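Side-chain contacts in MlnE (Bacillus amyloliquefaciens subsp. plantarum, PDB 5D2E), which carries an N-terminal B-type ketoreductase that uses NADP in the macrolactin polyketide assembly line: residues Ile29-Leu32 / Gly33-Leu37; Phe62-Glu65 / Asp66-Tyr70; Ser307-Ser310 / Arg311-Gln315; Ile370-Lys374 / Glu375-Glu379; Lys393-Glu397 / Glu398-Phe402. All coordinates share one frame; numbering follows the deposited sequence.

Interaction 1 of 5, residues Ile29-Leu32 / Gly33-Leu37; sequences IKSL and GKTHL
The contact between Ser31 and Lys34 rests first on a backbone bond: Lys34 N donates to Ser31 O at 2.9 Å, with an N-H...O angle of 145°. It spans Leu32 and Gly33; Leu32 in an extended conformation (psi 136°) followed by Gly33 at positive phi makes it a type II turn. Van der Waals contact follows from the same turn. Lys34 sets its CB 3.2 Å from Ser31 O, and with CG beside its own backbone N (chi1 -54°) and the chain bent again at chi2, the aliphatic part of the lysine lies alongside the turn.

Water bridges form the third group. One water donates to both Lys30 O and Leu32 O; the bends of Lys34 at chi2 and chi4 bring its ammonium near this water, though the bond from Lys34 NZ is weak. A second joins Ser31 OG, to which it donates at 2.6 Å, with Thr35 OG1 at 2.8 Å; Ser31 OG is also hydrogen-bonded to Leu28 O. A third donates to Ser31 O and accepts from Thr35 N at 2.9 Å. Outward from the turn, Leu32 packs on Ile8 and Ile11 of helix 6-16, while Ser31 and Thr35 touch Ala479. The whole is a water-lined type II beta turn that carries the chain from helix 22-30 into strand 35-46 at the protein surface.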
# COMPACT_ATOMS: atom_id res chain seq x y z
N ILE A 29 -12.29 -28.70 -1.54
CA ILE A 29 -13.71 -28.84 -1.15
C ILE A 29 -13.96 -28.41 0.30
O ILE A 29 -15.00 -27.80 0.63
CB ILE A 29 -14.20 -30.31 -1.35
CG1 ILE A 29 -14.33 -30.60 -2.85
CG2 ILE A 29 -15.54 -30.55 -0.62
CD1 ILE A 29 -14.12 -32.06 -3.22
N LYS A 30 -13.01 -28.75 1.17
CA LYS A 30 -13.11 -28.39 2.57
C LYS A 30 -13.11 -26.88 2.74
O LYS A 30 -13.66 -26.40 3.73
CB LYS A 30 -11.94 -28.97 3.34
CG LYS A 30 -12.02 -30.48 3.46
CD LYS A 30 -10.75 -30.99 4.11
CE LYS A 30 -10.98 -32.36 4.74
NZ LYS A 30 -9.66 -33.02 4.92
N SER A 31 -12.49 -26.14 1.79
CA SER A 31 -12.51 -24.65 1.83
C SER A 31 -13.77 -24.01 1.24
O SER A 31 -13.90 -22.78 1.29
CB SER A 31 -11.30 -24.07 1.12
OG SER A 31 -11.47 -24.06 -0.32
N LEU A 32 -14.71 -24.79 0.70
CA LEU A 32 -15.84 -24.21 -0.01
C LEU A 32 -16.70 -23.35 0.88
O LEU A 32 -16.98 -23.70 2.04
CB LEU A 32 -16.71 -25.26 -0.73
CG LEU A 32 -16.10 -25.83 -2.01
CD1 LEU A 32 -17.16 -26.64 -2.74
CD2 LEU A 32 -15.51 -24.74 -2.93
N GLY A 33 -17.07 -22.18 0.32
CA GLY A 33 -17.74 -21.10 1.05
C GLY A 33 -16.87 -20.27 1.98
O GLY A 33 -17.39 -19.41 2.71
N LYS A 34 -15.57 -20.52 2.01
CA LYS A 34 -14.71 -19.77 2.90
C LYS A 34 -13.83 -18.74 2.20
O LYS A 34 -13.27 -17.92 2.89
CB LYS A 34 -13.81 -20.70 3.73
CG LYS A 34 -14.56 -21.78 4.50
CD LYS A 34 -15.56 -21.19 5.50
CE LYS A 34 -16.42 -22.28 6.12
NZ LYS A 34 -15.52 -23.42 6.45
N THR A 35 -13.68 -18.81 0.87
CA THR A 35 -12.74 -17.92 0.17
C THR A 35 -13.53 -17.00 -0.72
O THR A 35 -14.28 -17.44 -1.58
CB THR A 35 -11.77 -18.73 -0.66
OG1 THR A 35 -11.16 -19.68 0.20
CG2 THR A 35 -10.65 -17.87 -1.22
N HIS A 36 -13.40 -15.71 -0.50
CA HIS A 36 -14.16 -14.72 -1.27
C HIS A 36 -13.19 -13.63 -1.85
O HIS A 36 -12.20 -13.25 -1.18
CB HIS A 36 -15.20 -14.09 -0.33
CG HIS A 36 -15.80 -15.05 0.66
ND1 HIS A 36 -16.90 -15.84 0.36
CD2 HIS A 36 -15.47 -15.34 1.95
CE1 HIS A 36 -17.19 -16.59 1.41
NE2 HIS A 36 -16.35 -16.30 2.39
N LEU A 37 -13.44 -13.19 -3.08
CA LEU A 37 -12.70 -12.10 -3.69
C LEU A 37 -13.50 -10.80 -3.59
O LEU A 37 -14.73 -10.80 -3.70
CB LEU A 37 -12.41 -12.39 -5.12
CG LEU A 37 -11.75 -13.69 -5.54
CD1 LEU A 37 -11.32 -13.49 -6.99
CD2 LEU A 37 -10.54 -14.04 -4.73
O HOH W 1 -16.08 -25.48 3.89
O HOH W 2 -12.11 -21.82 -1.42
O HOH W 3 -14.66 -20.75 -1.08

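Interaction 2 of 5, residues Phe62-Glu65 / Asp66-Tyr70; sequences FFCE and DDSMY
Phe62 and Met69 meet where strand 60-64 gives way to an Asx turn, within the domain that precedes the catalytic ketoreductase part and belongs to the same Rossmann-type superfamily. The packed side is apolar. Phe62 CZ lies 3.9 Å from Met69 CB, and the two side chains cross at about a right angle. Met69 then bends at chi2 and chi3, while its CG comes 4.2 Å from Cys64 SG. That sulfur is turned anti to the nitrogen of its own residue (chi1 -167°), which directs it into the loop. Behind this group, Phe62 meets the ring of Tyr86 and touches Ile229, and Met69 touches Phe131 and Ile225, so the cluster reaches strands 84-89 and 127-133 and helix 222-233.

The outer side is looser and polar. Asp66 is exposed, and the end of Glu65 leads away from the turn, its side chain touching Lys150 of helix 141-164. The hydroxyl of Tyr86 is hydrogen-bonded to both Asp66 O and Met69 N, linking the loop to strand 84-89. On the open side a single carboxylate oxygen does the holding: Asp66 OD1 takes Ser68 OG at 2.7 Å through its syn lone pair, and Ser68 N at 2.9 Å from 47° above the carboxylate plane.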
# COMPACT_ATOMS: atom_id res chain seq x y z
N PHE A 62 -0.93 23.34 11.45
CA PHE A 62 -0.91 23.15 10.02
C PHE A 62 0.50 23.08 9.59
O PHE A 62 1.26 24.03 9.82
CB PHE A 62 -1.58 24.42 9.39
CG PHE A 62 -2.06 24.27 7.95
CD1 PHE A 62 -1.16 24.07 6.93
CD2 PHE A 62 -3.39 24.33 7.64
CE1 PHE A 62 -1.56 23.93 5.62
CE2 PHE A 62 -3.83 24.19 6.30
CZ PHE A 62 -2.89 23.98 5.30
N PHE A 63 0.86 21.99 8.90
CA PHE A 63 2.18 21.76 8.37
C PHE A 63 2.08 21.95 6.86
O PHE A 63 1.22 21.33 6.22
CB PHE A 63 2.64 20.32 8.63
CG PHE A 63 2.89 19.96 10.08
CD1 PHE A 63 4.02 20.36 10.72
CD2 PHE A 63 1.99 19.17 10.79
CE1 PHE A 63 4.27 20.03 12.02
CE2 PHE A 63 2.21 18.83 12.12
CZ PHE A 63 3.39 19.25 12.72
N CYS A 64 2.98 22.76 6.28
CA CYS A 64 2.95 23.06 4.84
C CYS A 64 4.37 23.28 4.44
O CYS A 64 5.18 23.73 5.24
CB CYS A 64 2.08 24.31 4.57
SG CYS A 64 1.66 24.55 2.79
N GLU A 65 4.68 23.03 3.20
CA GLU A 65 6.06 23.17 2.76
C GLU A 65 6.48 24.66 2.75
O GLU A 65 7.61 24.99 3.08
CB GLU A 65 6.27 22.48 1.39
CG GLU A 65 7.70 22.11 1.06
CD GLU A 65 8.36 21.08 2.01
OE1 GLU A 65 7.91 19.90 2.22
OE2 GLU A 65 9.41 21.48 2.52
N ASP A 66 5.53 25.53 2.51
CA ASP A 66 5.83 26.94 2.34
C ASP A 66 4.66 27.72 2.79
O ASP A 66 3.65 27.18 3.33
CB ASP A 66 6.19 27.23 0.85
CG ASP A 66 5.05 26.92 -0.11
OD1 ASP A 66 3.85 26.86 0.26
OD2 ASP A 66 5.37 26.68 -1.28
N ASP A 67 4.66 29.04 2.58
CA ASP A 67 3.45 29.74 3.06
C ASP A 67 2.28 29.93 2.15
O ASP A 67 1.42 30.77 2.43
CB ASP A 67 3.75 31.00 3.79
CG ASP A 67 4.85 31.65 3.26
OD1 ASP A 67 4.66 31.96 2.06
OD2 ASP A 67 5.87 31.78 4.02
N SER A 68 2.17 29.09 1.15
CA SER A 68 1.13 29.25 0.14
C SER A 68 -0.26 29.09 0.69
O SER A 68 -1.21 29.62 0.14
CB SER A 68 1.34 28.29 -1.04
OG SER A 68 1.30 26.96 -0.57
N MET A 69 -0.42 28.38 1.81
CA MET A 69 -1.75 28.26 2.39
C MET A 69 -2.04 29.23 3.57
O MET A 69 -3.15 29.21 4.14
CB MET A 69 -1.95 26.83 2.82
CG MET A 69 -2.13 25.89 1.62
SD MET A 69 -3.70 26.14 0.74
CE MET A 69 -5.01 25.89 1.87
N TYR A 70 -1.09 30.09 3.93
CA TYR A 70 -1.25 30.86 5.17
C TYR A 70 -2.43 31.86 5.10
O TYR A 70 -3.39 31.82 5.92
CB TYR A 70 0.06 31.55 5.56
CG TYR A 70 -0.12 32.38 6.82
CD1 TYR A 70 -0.15 31.77 8.08
CD2 TYR A 70 -0.30 33.75 6.74
CE1 TYR A 70 -0.33 32.52 9.24
CE2 TYR A 70 -0.50 34.51 7.88
CZ TYR A 70 -0.51 33.88 9.12
OH TYR A 70 -0.71 34.63 10.24

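Interaction 3 of 5, residues Ser307-Ser310 / Arg311-Gln315; sequences SPAS and RETAQ. With NAP (NADP nicotinamide-adenine-dinucleotide phosphate), chain B.
Ser310 and Thr313 both place their hydroxyl between the backbone N and the carbonyl carbon, with chi1 of 71° and 66°, and these matching torsions let each reach the other's main chain. Thr313 N donates to Ser310 OG at 3.1 Å with an N-H...O angle of 170°; in return Ser310 N donates to Thr313 OG1 at 2.9 Å, equally straight. This reciprocal pair is a capping box, with Ser310 as N-cap of helix 311-321. The methyl Thr313 CG2 lies 3.6 Å from Ser310 OG, and Thr313 OG1 also rests 3.7 Å from Ala309 CB. Beyond the box the helix proper begins with Ala314 N donating to Ser310 O.

At the other end of the same loop, Ser307 holds the cofactor. With OG beside its own backbone N, hydroxyl and amide can both reach one oxygen of the 2'-phosphate: Ser307 OG donates to NAP O2X at 2.7 Å and Ser307 N donates to it at 2.9 Å. Arg306 N is likewise hydrogen-bonded to the cofactor. Two donors on one phosphate oxygen are consistent with recognition of the 2'-phosphate, the group that separates NADP from NAD, while the box fixes the start of the helix that follows.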
# COMPACT_ATOMS: atom_id res chain seq x y z
N SER A 307 19.50 -13.87 -0.15
CA SER A 307 20.42 -14.85 0.43
C SER A 307 21.23 -15.62 -0.61
O SER A 307 20.72 -15.96 -1.69
CB SER A 307 19.68 -15.87 1.24
OG SER A 307 19.00 -15.24 2.27
N PRO A 308 22.46 -16.00 -0.26
CA PRO A 308 23.23 -16.93 -1.14
C PRO A 308 22.58 -18.27 -1.31
O PRO A 308 21.71 -18.74 -0.48
CB PRO A 308 24.58 -17.11 -0.40
CG PRO A 308 24.64 -16.00 0.56
CD PRO A 308 23.21 -15.67 0.96
N ALA A 309 23.01 -18.98 -2.35
CA ALA A 309 22.52 -20.35 -2.54
C ALA A 309 22.87 -21.25 -1.35
O ALA A 309 23.84 -21.03 -0.65
CB ALA A 309 23.06 -20.92 -3.83
N SER A 310 22.00 -22.19 -1.05
CA SER A 310 22.22 -23.05 0.07
C SER A 310 21.79 -24.46 -0.36
O SER A 310 21.33 -24.70 -1.47
CB SER A 310 21.31 -22.61 1.19
OG SER A 310 19.96 -22.91 0.90
N ARG A 311 21.87 -25.40 0.54
CA ARG A 311 21.39 -26.73 0.23
C ARG A 311 19.88 -26.74 0.01
O ARG A 311 19.38 -27.42 -0.86
CB ARG A 311 21.80 -27.69 1.35
CG ARG A 311 21.19 -29.04 1.18
CD ARG A 311 21.68 -29.97 2.29
NE ARG A 311 23.12 -30.03 2.34
CZ ARG A 311 23.84 -30.93 1.70
NH1 ARG A 311 23.25 -31.85 0.87
NH2 ARG A 311 25.13 -30.91 1.82
N GLU A 312 19.14 -25.97 0.80
CA GLU A 312 17.73 -25.89 0.60
C GLU A 312 17.33 -25.22 -0.73
O GLU A 312 16.41 -25.66 -1.41
CB GLU A 312 17.09 -25.13 1.73
CG GLU A 312 15.62 -25.49 1.85
CD GLU A 312 14.96 -24.91 3.08
OE1 GLU A 312 15.64 -24.86 4.12
OE2 GLU A 312 13.78 -24.48 3.00
N THR A 313 18.02 -24.17 -1.14
CA THR A 313 17.70 -23.63 -2.46
C THR A 313 17.96 -24.68 -3.54
O THR A 313 17.19 -24.78 -4.47
CB THR A 313 18.41 -22.33 -2.80
OG1 THR A 313 19.80 -22.52 -2.90
CG2 THR A 313 18.12 -21.25 -1.76
N ALA A 314 19.01 -25.49 -3.39
CA ALA A 314 19.30 -26.55 -4.40
C ALA A 314 18.22 -27.60 -4.46
O ALA A 314 17.84 -28.07 -5.55
CB ALA A 314 20.68 -27.19 -4.11
N GLN A 315 17.74 -28.00 -3.30
CA GLN A 315 16.67 -28.93 -3.19
C GLN A 315 15.41 -28.40 -3.91
O GLN A 315 14.70 -29.15 -4.58
CB GLN A 315 16.34 -29.18 -1.74
CG GLN A 315 17.40 -30.05 -1.06
CD GLN A 315 17.27 -30.17 0.47
OE1 GLN A 315 16.39 -29.56 1.08
NE2 GLN A 315 18.19 -30.96 1.09
PA NAP B . 8.73 -15.32 3.21
O1A NAP B . 8.76 -16.88 3.23
O2A NAP B . 9.60 -14.47 4.12
O5B NAP B . 9.18 -14.98 1.71
C5B NAP B . 9.50 -13.64 1.37
C4B NAP B . 10.82 -13.76 0.64
O4B NAP B . 11.21 -12.42 0.25
C3B NAP B . 11.99 -14.31 1.50
O3B NAP B . 12.40 -15.59 1.02
C2B NAP B . 13.12 -13.29 1.29
O2B NAP B . 14.35 -13.94 1.07
C1B NAP B . 12.62 -12.46 0.09
N9A NAP B . 13.07 -11.08 0.07
C8A NAP B . 12.93 -10.12 1.07
N7A NAP B . 13.54 -8.94 0.71
C5A NAP B . 14.01 -9.12 -0.54
C6A NAP B . 14.75 -8.32 -1.50
N6A NAP B . 15.03 -7.02 -1.15
N1A NAP B . 15.16 -8.92 -2.70
C2A NAP B . 14.83 -10.20 -2.98
N3A NAP B . 14.14 -11.01 -2.12
C4A NAP B . 13.73 -10.54 -0.94
O3 NAP B . 7.20 -14.79 3.36
PN NAP B . 5.87 -15.43 2.69
O1N NAP B . 4.92 -15.89 3.77
O2N NAP B . 6.36 -16.24 1.52
O5D NAP B . 5.09 -14.19 2.00
C5D NAP B . 5.55 -13.82 0.67
C4D NAP B . 4.87 -12.54 0.16
O4D NAP B . 3.46 -12.60 0.28
C3D NAP B . 5.33 -11.35 1.01
O3D NAP B . 5.61 -10.26 0.15
C2D NAP B . 4.17 -11.08 1.95
O2D NAP B . 4.13 -9.69 2.39
C1D NAP B . 2.93 -11.56 1.15
N1N NAP B . 1.86 -12.01 2.09
C2N NAP B . 1.97 -13.20 2.78
C3N NAP B . 1.00 -13.67 3.68
C7N NAP B . 1.14 -15.03 4.43
O7N NAP B . 0.30 -15.37 5.27
N7N NAP B . 2.14 -15.89 4.20
C4N NAP B . -0.11 -12.85 3.91
C5N NAP B . -0.20 -11.62 3.25
C6N NAP B . 0.79 -11.22 2.32
P2B NAP B . 15.81 -13.26 1.36
O1X NAP B . 15.89 -12.87 2.83
O2X NAP B . 16.85 -14.35 0.92
O3X NAP B . 15.87 -12.04 0.49

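Interaction 4 of 5, residues Ile370-Lys374 / Glu375-Glu379; sequences IKKTK and ESIEE
Thr373 caps helix 374-381 of the ketoreductase domain as its N-cap residue, taking Ser376 N on its hydroxyl (Thr373 OG1, 3.1 Å, N-H...O angle 158°). The chi1 of 67° holds that oxygen between the nitrogen and carbonyl carbon of its own residue, facing the first turn. Ile377 N completes the turn on Thr373 O at 3.1 Å.

Two lysines leave this start on different sides. Lys372 has CG beside its backbone N, bends at chi2 and then runs extended, which lays CD 3.9 Å from Ile377 CG1 and brings NZ to Ser376 OG at 3.1 Å. Ser376 presents that oxygen by having it anti to the backbone N. The ammonium of Lys372 is buried but well supplied: Asp420 makes a salt bridge with it and Lys365 O accepts from it, so three groups grip one nitrogen. Its side chain lies about 7 Å from that of Tyr421, an NADP-binding residue.

Lys374, by contrast, stays extended until a kink at chi4 returns NZ to Glu378, one helical turn on. Tyr153 adds a cation-pi contact, and Ile377 touches the side chains of Tyr153 and Phe156, which joins the helix start to helix 141-164 of the other domain. The salt bridge itself is off-plane: Lys374 NZ meets Glu378 OE2 at 3.0 Å on the anti side, 31° out of the carboxylate plane.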
# COMPACT_ATOMS: atom_id res chain seq x y z
N ILE A 370 5.29 3.75 18.19
CA ILE A 370 6.06 4.29 19.34
C ILE A 370 7.42 3.61 19.49
O ILE A 370 8.30 4.22 20.03
CB ILE A 370 5.31 4.23 20.72
CG1 ILE A 370 4.74 2.83 21.02
CG2 ILE A 370 4.17 5.21 20.74
CD1 ILE A 370 3.98 2.68 22.35
N LYS A 371 7.57 2.37 19.00
CA LYS A 371 8.81 1.60 19.09
C LYS A 371 9.54 1.42 17.78
O LYS A 371 10.65 0.89 17.75
CB LYS A 371 8.49 0.22 19.65
CG LYS A 371 7.73 0.28 20.97
CD LYS A 371 8.55 -0.08 22.19
CE LYS A 371 8.60 -1.60 22.35
NZ LYS A 371 8.85 -2.04 23.76
N LYS A 372 8.93 1.83 16.67
CA LYS A 372 9.62 1.74 15.40
C LYS A 372 10.76 2.68 15.34
O LYS A 372 10.77 3.71 15.94
CB LYS A 372 8.69 2.13 14.22
CG LYS A 372 7.84 1.01 13.67
CD LYS A 372 8.58 0.13 12.72
CE LYS A 372 7.75 -1.11 12.37
NZ LYS A 372 8.57 -1.91 11.46
N THR A 373 11.73 2.33 14.53
CA THR A 373 12.78 3.25 14.11
C THR A 373 12.70 3.45 12.64
O THR A 373 12.15 2.64 11.89
CB THR A 373 14.17 2.69 14.38
OG1 THR A 373 14.40 1.55 13.54
CG2 THR A 373 14.36 2.32 15.82
N LYS A 374 13.30 4.54 12.20
CA LYS A 374 13.32 4.88 10.82
C LYS A 374 13.96 3.80 10.01
O LYS A 374 13.48 3.49 8.92
CB LYS A 374 14.09 6.17 10.63
CG LYS A 374 14.07 6.72 9.24
CD LYS A 374 15.09 7.86 9.12
CE LYS A 374 14.72 8.78 7.96
NZ LYS A 374 14.91 8.11 6.64
N GLU A 375 15.05 3.22 10.53
CA GLU A 375 15.74 2.15 9.87
C GLU A 375 14.91 0.90 9.66
O GLU A 375 15.05 0.24 8.64
CB GLU A 375 17.01 1.78 10.64
CG GLU A 375 18.08 2.88 10.44
CD GLU A 375 17.91 4.09 11.36
OE1 GLU A 375 17.15 4.03 12.38
OE2 GLU A 375 18.51 5.13 11.02
N SER A 376 14.09 0.55 10.63
CA SER A 376 13.21 -0.56 10.52
C SER A 376 12.16 -0.36 9.43
O SER A 376 11.87 -1.27 8.65
CB SER A 376 12.53 -0.73 11.86
OG SER A 376 11.67 -1.82 11.79
N ILE A 377 11.58 0.84 9.39
CA ILE A 377 10.64 1.23 8.31
C ILE A 377 11.34 1.09 6.95
O ILE A 377 10.78 0.42 6.05
CB ILE A 377 10.11 2.64 8.51
CG1 ILE A 377 9.34 2.70 9.82
CG2 ILE A 377 9.25 3.03 7.33
CD1 ILE A 377 8.95 4.10 10.25
N GLU A 378 12.54 1.65 6.80
CA GLU A 378 13.30 1.56 5.53
C GLU A 378 13.47 0.13 5.07
O GLU A 378 13.32 -0.16 3.88
CB GLU A 378 14.70 2.17 5.59
CG GLU A 378 14.71 3.66 5.89
CD GLU A 378 16.07 4.26 6.29
OE1 GLU A 378 16.99 3.57 6.79
OE2 GLU A 378 16.21 5.47 6.06
N GLU A 379 13.78 -0.76 6.02
CA GLU A 379 13.89 -2.18 5.72
C GLU A 379 12.63 -2.82 5.27
O GLU A 379 12.64 -3.59 4.32
CB GLU A 379 14.40 -2.97 6.94
CG GLU A 379 15.85 -2.67 7.21
CD GLU A 379 16.30 -3.49 8.43
OE1 GLU A 379 16.27 -4.74 8.32
OE2 GLU A 379 16.51 -2.89 9.47
O HOH W 4 17.78 2.03 14.04

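Interaction 5 of 5, residues Lys393-Glu397 / Glu398-Phe402; sequences KAAEE and EPLDF
Ala395 CB and Leu400 CD1 face each other at 4.2 Å across the bend that follows helix 386-394. Leu400 achieves this through its branch: CG stands beside the backbone N (chi1 -56°), which carries CD1 back toward the alanine although the CB itself does not point there. Glu398 is turned differently. Its CB lies 3.5 Å from Ala395 O, over the turn, and the chain then folds at chi2 so that the carboxylate leads off to Leu354 N, which donates to Glu398 OE1 from outside the bend. The CB of Glu398 also sits within 4.5 Å of Ala395 CB.

The bend itself is a type I beta turn from Ala395 to Glu398, in the helix-to-strand connection of the ketoreductase's Rossmann-type fold, leading to strand 402-408. Glu398 N closes it on Ala395 O at 2.9 Å, with an N-H...O angle of 160°. Pro399 then centres an inverse gamma turn, whose bond from Leu400 N to Glu398 O is weak. A water lies 2.8 Å from both Glu396 O and Glu398 O. Leu400 touches Leu354 and Glu398 touches Lys348 in the last turn of helix 337-351.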
# COMPACT_ATOMS: atom_id res chain seq x y z
N LYS A 393 10.56 -0.99 -13.90
CA LYS A 393 11.48 -0.15 -14.64
C LYS A 393 12.45 -1.00 -15.46
O LYS A 393 12.52 -0.84 -16.66
CB LYS A 393 12.26 0.74 -13.71
CG LYS A 393 13.02 1.86 -14.43
CD LYS A 393 13.64 2.75 -13.35
CE LYS A 393 14.25 4.04 -13.90
NZ LYS A 393 14.78 4.90 -12.84
N ALA A 394 13.11 -1.97 -14.82
CA ALA A 394 14.02 -2.86 -15.56
C ALA A 394 13.33 -3.68 -16.63
O ALA A 394 13.95 -4.06 -17.59
CB ALA A 394 14.71 -3.80 -14.60
N ALA A 395 12.05 -4.02 -16.43
CA ALA A 395 11.35 -4.91 -17.34
C ALA A 395 10.43 -4.16 -18.31
O ALA A 395 9.58 -4.79 -18.95
CB ALA A 395 10.53 -5.92 -16.57
N GLU A 396 10.61 -2.85 -18.38
CA GLU A 396 9.76 -1.97 -19.17
C GLU A 396 9.53 -2.48 -20.61
O GLU A 396 8.41 -2.49 -21.09
CB GLU A 396 10.40 -0.58 -19.24
CG GLU A 396 9.59 0.40 -20.02
CD GLU A 396 9.98 1.84 -19.75
OE1 GLU A 396 10.75 2.12 -18.79
OE2 GLU A 396 9.50 2.69 -20.52
N GLU A 397 10.62 -2.88 -21.27
CA GLU A 397 10.58 -3.34 -22.67
C GLU A 397 10.28 -4.85 -22.82
O GLU A 397 10.26 -5.36 -23.94
CB GLU A 397 11.91 -3.05 -23.39
CG GLU A 397 12.47 -1.63 -23.31
CD GLU A 397 11.52 -0.59 -23.89
OE1 GLU A 397 10.68 -0.94 -24.75
OE2 GLU A 397 11.60 0.60 -23.49
N GLU A 398 10.07 -5.61 -21.74
CA GLU A 398 9.84 -7.03 -21.87
C GLU A 398 8.39 -7.33 -22.17
O GLU A 398 7.46 -6.61 -21.73
CB GLU A 398 10.37 -7.79 -20.65
CG GLU A 398 11.89 -7.68 -20.48
CD GLU A 398 12.65 -8.22 -21.70
OE1 GLU A 398 12.33 -9.35 -22.11
OE2 GLU A 398 13.51 -7.51 -22.25
N PRO A 399 8.15 -8.39 -22.97
CA PRO A 399 6.79 -8.75 -23.40
C PRO A 399 6.08 -9.52 -22.26
O PRO A 399 5.83 -10.75 -22.36
CB PRO A 399 7.05 -9.65 -24.63
CG PRO A 399 8.33 -10.41 -24.21
CD PRO A 399 9.16 -9.35 -23.51
N LEU A 400 5.79 -8.83 -21.15
CA LEU A 400 5.23 -9.52 -20.01
C LEU A 400 3.78 -9.84 -20.31
O LEU A 400 3.00 -8.99 -20.72
CB LEU A 400 5.32 -8.69 -18.71
CG LEU A 400 6.70 -8.20 -18.28
CD1 LEU A 400 6.65 -7.39 -16.97
CD2 LEU A 400 7.68 -9.36 -18.12
N ASP A 401 3.40 -11.05 -20.02
CA ASP A 401 2.01 -11.44 -19.97
C ASP A 401 1.37 -11.03 -18.66
O ASP A 401 0.14 -10.89 -18.59
CB ASP A 401 1.88 -12.95 -20.16
CG ASP A 401 2.25 -13.37 -21.61
OD1 ASP A 401 1.76 -12.69 -22.52
OD2 ASP A 401 3.05 -14.29 -21.87
N PHE A 402 2.18 -10.96 -17.59
CA PHE A 402 1.64 -10.60 -16.26
C PHE A 402 2.72 -10.03 -15.36
O PHE A 402 3.97 -10.27 -15.56
CB PHE A 402 0.86 -11.74 -15.57
CG PHE A 402 1.68 -12.97 -15.31
CD1 PHE A 402 2.56 -12.99 -14.24
CD2 PHE A 402 1.66 -14.04 -16.20
CE1 PHE A 402 3.34 -14.08 -13.97
CE2 PHE A 402 2.47 -15.15 -15.95
CZ PHE A 402 3.32 -15.16 -14.85
O HOH W 5 6.50 -4.42 -20.28

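Overall arrangement
Along the chain the five contacts come in series; none nests within or crosses another, and each closes a short local bend. Interaction 1 joins helix 22-30 to strand 35-46, and interaction 2 joins strand 60-64 to the loop before helix 70-76; their centres are about 50 Å apart on opposite sides of the chain's centre. The remaining three lie in the ketoreductase domain. Interaction 3 runs from the cofactor-binding Ser307 to the start of helix 311-321, interaction 4 starts helix 374-381, and interaction 5 ends helix 386-394 before strand 402-408. Interactions 3 and 4 approach to about 12 Å between nearest atoms, and interactions 2 and 4, although they belong to different domains, to about 14 Å.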